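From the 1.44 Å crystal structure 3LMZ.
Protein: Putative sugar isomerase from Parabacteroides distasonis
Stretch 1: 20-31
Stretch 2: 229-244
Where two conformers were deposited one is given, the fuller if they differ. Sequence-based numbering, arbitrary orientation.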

# COMPACT_ATOMS: atom_id res chain seq x y z
N LEU A 20 -6.64 3.63 -12.90
CA LEU A 20 -5.47 2.97 -12.38
C LEU A 20 -5.18 1.69 -13.17
O LEU A 20 -6.04 0.81 -13.34
CB LEU A 20 -5.69 2.62 -10.90
CG LEU A 20 -4.53 1.94 -10.17
CD1 LEU A 20 -3.23 2.76 -10.22
CD2 LEU A 20 -4.85 1.71 -8.68
N GLY A 21 -3.93 1.56 -13.61
CA GLY A 21 -3.49 0.35 -14.31
C GLY A 21 -2.11 -0.08 -13.90
O GLY A 21 -1.49 0.47 -12.98
N MSE A 22 -1.63 -1.12 -14.59
CA MSE A 22 -0.27 -1.59 -14.44
C MSE A 22 0.43 -1.62 -15.79
O MSE A 22 -0.09 -2.10 -16.78
CB MSE A 22 -0.24 -2.99 -13.83
CG MSE A 22 1.16 -3.45 -13.41
SE MSE A 22 1.42 -2.78 -11.59
CE MSE A 22 0.36 -4.03 -10.64
N ALA A 23 1.66 -1.13 -15.74
CA ALA A 23 2.55 -1.14 -16.88
C ALA A 23 3.17 -2.57 -16.90
O ALA A 23 3.53 -3.11 -15.83
CB ALA A 23 3.66 -0.02 -16.68
N GLY A 24 3.29 -3.19 -18.08
CA GLY A 24 3.72 -4.58 -18.12
C GLY A 24 5.15 -4.83 -17.66
O GLY A 24 5.43 -5.91 -17.09
N TYR A 25 6.06 -3.88 -17.85
CA TYR A 25 7.45 -4.06 -17.43
C TYR A 25 7.59 -4.34 -15.93
O TYR A 25 8.55 -4.98 -15.49
CB TYR A 25 8.31 -2.87 -17.84
CG TYR A 25 9.77 -3.01 -17.61
CD1 TYR A 25 10.50 -3.91 -18.36
CD2 TYR A 25 10.44 -2.21 -16.69
CE1 TYR A 25 11.89 -4.02 -18.19
CE2 TYR A 25 11.81 -2.29 -16.54
CZ TYR A 25 12.51 -3.24 -17.30
OH TYR A 25 13.90 -3.38 -17.25
N THR A 26 6.61 -3.86 -15.15
CA THR A 26 6.61 -4.22 -13.72
C THR A 26 6.80 -5.73 -13.51
O THR A 26 7.43 -6.17 -12.54
CB THR A 26 5.33 -3.75 -13.08
OG1 THR A 26 5.29 -2.33 -13.14
CG2 THR A 26 5.21 -4.20 -11.62
N PHE A 27 6.18 -6.54 -14.42
CA PHE A 27 6.17 -7.99 -14.36
C PHE A 27 7.07 -8.59 -15.44
O PHE A 27 6.86 -9.74 -15.83
CB PHE A 27 4.71 -8.46 -14.48
CG PHE A 27 3.89 -8.15 -13.27
CD1 PHE A 27 3.95 -8.98 -12.15
CD2 PHE A 27 3.13 -7.00 -13.21
CE1 PHE A 27 3.22 -8.68 -11.01
CE2 PHE A 27 2.40 -6.72 -12.05
CZ PHE A 27 2.48 -7.53 -10.97
N VAL A 28 8.20 -7.97 -15.79
CA VAL A 28 9.10 -8.53 -16.80
C VAL A 28 9.62 -9.90 -16.40
O VAL A 28 9.88 -10.73 -17.28
CB VAL A 28 10.27 -7.57 -17.10
CG1 VAL A 28 11.20 -7.36 -15.85
CG2 VAL A 28 11.10 -8.04 -18.33
N ASN A 29 9.76 -10.16 -15.09
CA ASN A 29 10.27 -11.42 -14.62
C ASN A 29 9.20 -12.50 -14.31
O ASN A 29 9.54 -13.60 -13.78
CB ASN A 29 11.18 -11.20 -13.38
CG ASN A 29 12.48 -10.48 -13.74
OD1 ASN A 29 13.08 -10.79 -14.77
ND2 ASN A 29 12.88 -9.51 -12.95
N PHE A 30 7.93 -12.19 -14.61
CA PHE A 30 6.79 -13.02 -14.29
C PHE A 30 5.88 -13.30 -15.46
O PHE A 30 5.77 -12.47 -16.38
CB PHE A 30 6.01 -12.41 -13.12
CG PHE A 30 6.89 -12.28 -11.90
CD1 PHE A 30 7.15 -13.37 -11.09
CD2 PHE A 30 7.62 -11.15 -11.70
CE1 PHE A 30 8.03 -13.31 -10.01
CE2 PHE A 30 8.52 -11.06 -10.65
CZ PHE A 30 8.73 -12.15 -9.79
N ASP A 31 5.26 -14.47 -15.46
CA ASP A 31 4.33 -14.82 -16.51
C ASP A 31 3.01 -14.10 -16.41
O ASP A 31 2.69 -13.40 -15.44
CB ASP A 31 4.17 -16.33 -16.69
CG ASP A 31 3.60 -17.01 -15.51
OD1 ASP A 31 2.91 -16.37 -14.71
OD2 ASP A 31 3.80 -18.26 -15.40
N SER A 229 -0.54 4.11 -14.99
CA SER A 229 -0.07 2.73 -14.98
C SER A 229 1.21 2.62 -14.18
O SER A 229 2.21 3.30 -14.45
CB SER A 229 0.12 2.26 -16.40
OG SER A 229 -1.19 2.04 -16.92
N LEU A 230 1.17 1.83 -13.10
CA LEU A 230 2.33 1.68 -12.27
C LEU A 230 3.43 0.91 -12.95
O LEU A 230 3.23 -0.20 -13.42
CB LEU A 230 1.98 0.99 -10.91
CG LEU A 230 3.15 0.65 -10.00
CD1 LEU A 230 3.87 1.88 -9.51
CD2 LEU A 230 2.72 -0.28 -8.83
N GLU A 231 4.59 1.53 -13.04
CA GLU A 231 5.79 0.88 -13.58
C GLU A 231 6.82 0.83 -12.47
O GLU A 231 7.56 1.78 -12.19
CB GLU A 231 6.32 1.61 -14.81
CG GLU A 231 7.42 0.84 -15.50
CD GLU A 231 7.77 1.41 -16.86
OE1 GLU A 231 8.16 2.61 -16.92
OE2 GLU A 231 7.66 0.65 -17.84
N TYR A 232 6.81 -0.29 -11.77
CA TYR A 232 7.61 -0.48 -10.55
C TYR A 232 8.94 -1.14 -10.85
O TYR A 232 8.98 -2.29 -11.31
CB TYR A 232 6.85 -1.32 -9.50
CG TYR A 232 7.51 -1.27 -8.16
CD1 TYR A 232 7.46 -0.11 -7.44
CD2 TYR A 232 8.12 -2.36 -7.62
CE1 TYR A 232 8.13 -0.01 -6.17
CE2 TYR A 232 8.73 -2.30 -6.34
CZ TYR A 232 8.77 -1.11 -5.66
OH TYR A 232 9.38 -1.04 -4.41
N GLU A 233 10.05 -0.39 -10.67
CA GLU A 233 11.39 -0.79 -11.13
C GLU A 233 12.38 -0.89 -9.99
O GLU A 233 13.52 -0.48 -10.06
CB GLU A 233 11.92 0.20 -12.18
CG GLU A 233 10.94 0.38 -13.35
CD GLU A 233 11.27 1.50 -14.35
OE1 GLU A 233 11.72 2.68 -14.00
OE2 GLU A 233 10.97 1.19 -15.53
N LYS A 234 11.92 -1.43 -8.91
CA LYS A 234 12.73 -1.74 -7.74
C LYS A 234 12.45 -3.19 -7.37
O LYS A 234 11.31 -3.67 -7.56
CB LYS A 234 12.33 -0.82 -6.61
CG LYS A 234 12.92 -1.19 -5.23
CD LYS A 234 12.69 -0.15 -4.20
CE LYS A 234 13.23 -0.55 -2.79
NZ LYS A 234 13.11 0.63 -1.85
N ASP A 235 13.43 -3.95 -6.89
CA ASP A 235 13.27 -5.32 -6.45
C ASP A 235 12.57 -6.20 -7.51
O ASP A 235 11.66 -6.96 -7.22
CB ASP A 235 12.47 -5.36 -5.15
CG ASP A 235 13.22 -4.73 -3.99
OD1 ASP A 235 14.48 -4.75 -3.95
OD2 ASP A 235 12.54 -4.20 -3.09
N MSE A 236 12.95 -6.03 -8.78
CA MSE A 236 12.16 -6.57 -9.87
C MSE A 236 12.14 -8.11 -9.92
O MSE A 236 11.27 -8.67 -10.58
CB MSE A 236 12.62 -6.01 -11.24
CG MSE A 236 12.51 -4.50 -11.31
SE MSE A 236 12.63 -3.82 -13.08
CE MSE A 236 10.82 -4.20 -13.60
N LYS A 237 13.05 -8.80 -9.21
CA LYS A 237 12.95 -10.25 -9.07
C LYS A 237 11.97 -10.71 -7.98
O LYS A 237 11.64 -11.90 -7.90
CB LYS A 237 14.33 -10.85 -8.79
CG LYS A 237 15.27 -10.63 -9.92
CD LYS A 237 16.70 -11.12 -9.60
CE LYS A 237 17.52 -10.07 -8.86
NZ LYS A 237 18.26 -9.16 -9.83
N ASP A 238 11.54 -9.79 -7.11
CA ASP A 238 10.53 -10.06 -6.05
C ASP A 238 9.83 -8.77 -5.64
O ASP A 238 10.02 -8.29 -4.54
CB ASP A 238 11.19 -10.78 -4.85
CG ASP A 238 10.19 -11.22 -3.80
OD1 ASP A 238 8.98 -11.23 -4.08
OD2 ASP A 238 10.64 -11.54 -2.66
N PRO A 239 9.04 -8.21 -6.57
CA PRO A 239 8.57 -6.83 -6.40
C PRO A 239 7.22 -6.65 -5.64
O PRO A 239 6.70 -5.52 -5.48
CB PRO A 239 8.40 -6.39 -7.86
CG PRO A 239 7.92 -7.65 -8.57
CD PRO A 239 8.80 -8.71 -7.95
N PHE A 240 6.60 -7.79 -5.30
CA PHE A 240 5.20 -7.82 -4.91
C PHE A 240 4.93 -6.87 -3.72
O PHE A 240 3.93 -6.08 -3.75
CB PHE A 240 4.76 -9.26 -4.61
CG PHE A 240 4.90 -10.13 -5.81
CD1 PHE A 240 3.94 -10.14 -6.80
CD2 PHE A 240 6.06 -10.88 -5.99
CE1 PHE A 240 4.14 -10.92 -7.95
CE2 PHE A 240 6.26 -11.64 -7.14
CZ PHE A 240 5.28 -11.68 -8.10
N LEU A 241 5.77 -6.93 -2.70
CA LEU A 241 5.56 -6.11 -1.54
C LEU A 241 5.59 -4.60 -1.86
O LEU A 241 4.82 -3.81 -1.33
CB LEU A 241 6.58 -6.48 -0.45
CG LEU A 241 6.19 -6.25 1.01
CD1 LEU A 241 5.19 -7.28 1.54
CD2 LEU A 241 7.48 -6.25 1.79
N GLY A 242 6.51 -4.22 -2.75
CA GLY A 242 6.66 -2.84 -3.17
C GLY A 242 5.56 -2.36 -4.10
O GLY A 242 5.09 -1.22 -4.02
N ILE A 243 5.17 -3.24 -5.01
CA ILE A 243 4.02 -2.99 -5.89
C ILE A 243 2.79 -2.69 -5.03
O ILE A 243 2.12 -1.65 -5.17
CB ILE A 243 3.73 -4.17 -6.84
CG1 ILE A 243 4.83 -4.32 -7.91
CG2 ILE A 243 2.38 -3.94 -7.49
CD1 ILE A 243 4.80 -5.70 -8.59
N ALA A 244 2.54 -3.53 -4.04
CA ALA A 244 1.29 -3.41 -3.23
C ALA A 244 1.30 -2.20 -2.32
O ALA A 244 0.33 -1.46 -2.26
CB ALA A 244 1.09 -4.70 -2.40
O HOH W 1 6.08 -1.19 -19.28
O HOH W 2 9.37 -8.31 -12.69
O HOH W 3 8.93 -4.93 -10.55

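How do the two backbones meet? They run side by side as parallel strands, with Gly21 bridged to Ser229 and Met22 to Leu230. Leu230 N donates to Gly21 O at 3.0 Å, and two residues on Ala23 N donates to Leu230 O, also at 3.0 Å, so the backbone N and O of Leu230 both bond to stretch 20-31, to Gly21 and Ala23 in turn. Gly21 O also receives a CA-H...O contact from Ser229 CA at 3.3 Å. The absence of a side chain at Gly21 matters here, since a CB in its ideal place would lie 3.0 Å from Ser229 OG, a clash.

What carries the bonding on once the strand pairing ends? Thr26 takes over with a single hydroxyl that works in both directions. Thr26 OG1 donates to Leu230 O at 3.0 Å and accepts from Tyr232 N at 2.9 Å, with a nearly straight N-H...O angle of 165°. Leu230 O therefore has two donors, Ala23 N and Thr26 OG1, while Tyr232 N is satisfied by a side chain where a strand would have offered a carbonyl. The methyl of the same threonine faces apolar company: Thr26 CG2 lies 3.4 Å from Ile243 CD1.

Which polar groups need water? Thr26 O accepts from two waters. Water 3 links it to Tyr232 O, donating to Thr26 O at 2.8 Å and to Tyr232 O at 2.7 Å. Water 2 donates to Thr26 O and to Met236 O, each at 2.9 Å, and accepts from Asn29 N at 3.1 Å. Met236 O gains a direct donor as well, Asn29 ND2 at 3.0 Å, in an almost linear bond. Water 1 accepts from Tyr25 N at 3.0 Å and donates to Glu231 OE2 at 2.8 Å, joining an amide to a carboxylate that is also bonded elsewhere in the structure.

What fills the space between these bonds? Mostly apolar side chains: two selenomethionines, aromatic rings and a few aliphatic groups. The selenomethionine Met236 sets its CE over one face of the Tyr25 ring, 3.6 Å from Tyr25 CE2, a CH-pi contact, and reaches Val28 CG1 with the same CE at 3.9 Å. The other selenomethionine, Met22, brings its CE to 3.7 Å from Ile243 CG2. Phe240 turns its edge toward the face of Phe30, the planes at 70° and Phe30 CZ 3.7 Å from Phe240 CE2, an arrangement that points ring hydrogens at pi electrons. Phe30 CE2 also packs against Pro239 CD at 3.6 Å, and Phe27 CZ lies 3.8 Å from Ile243 CD1.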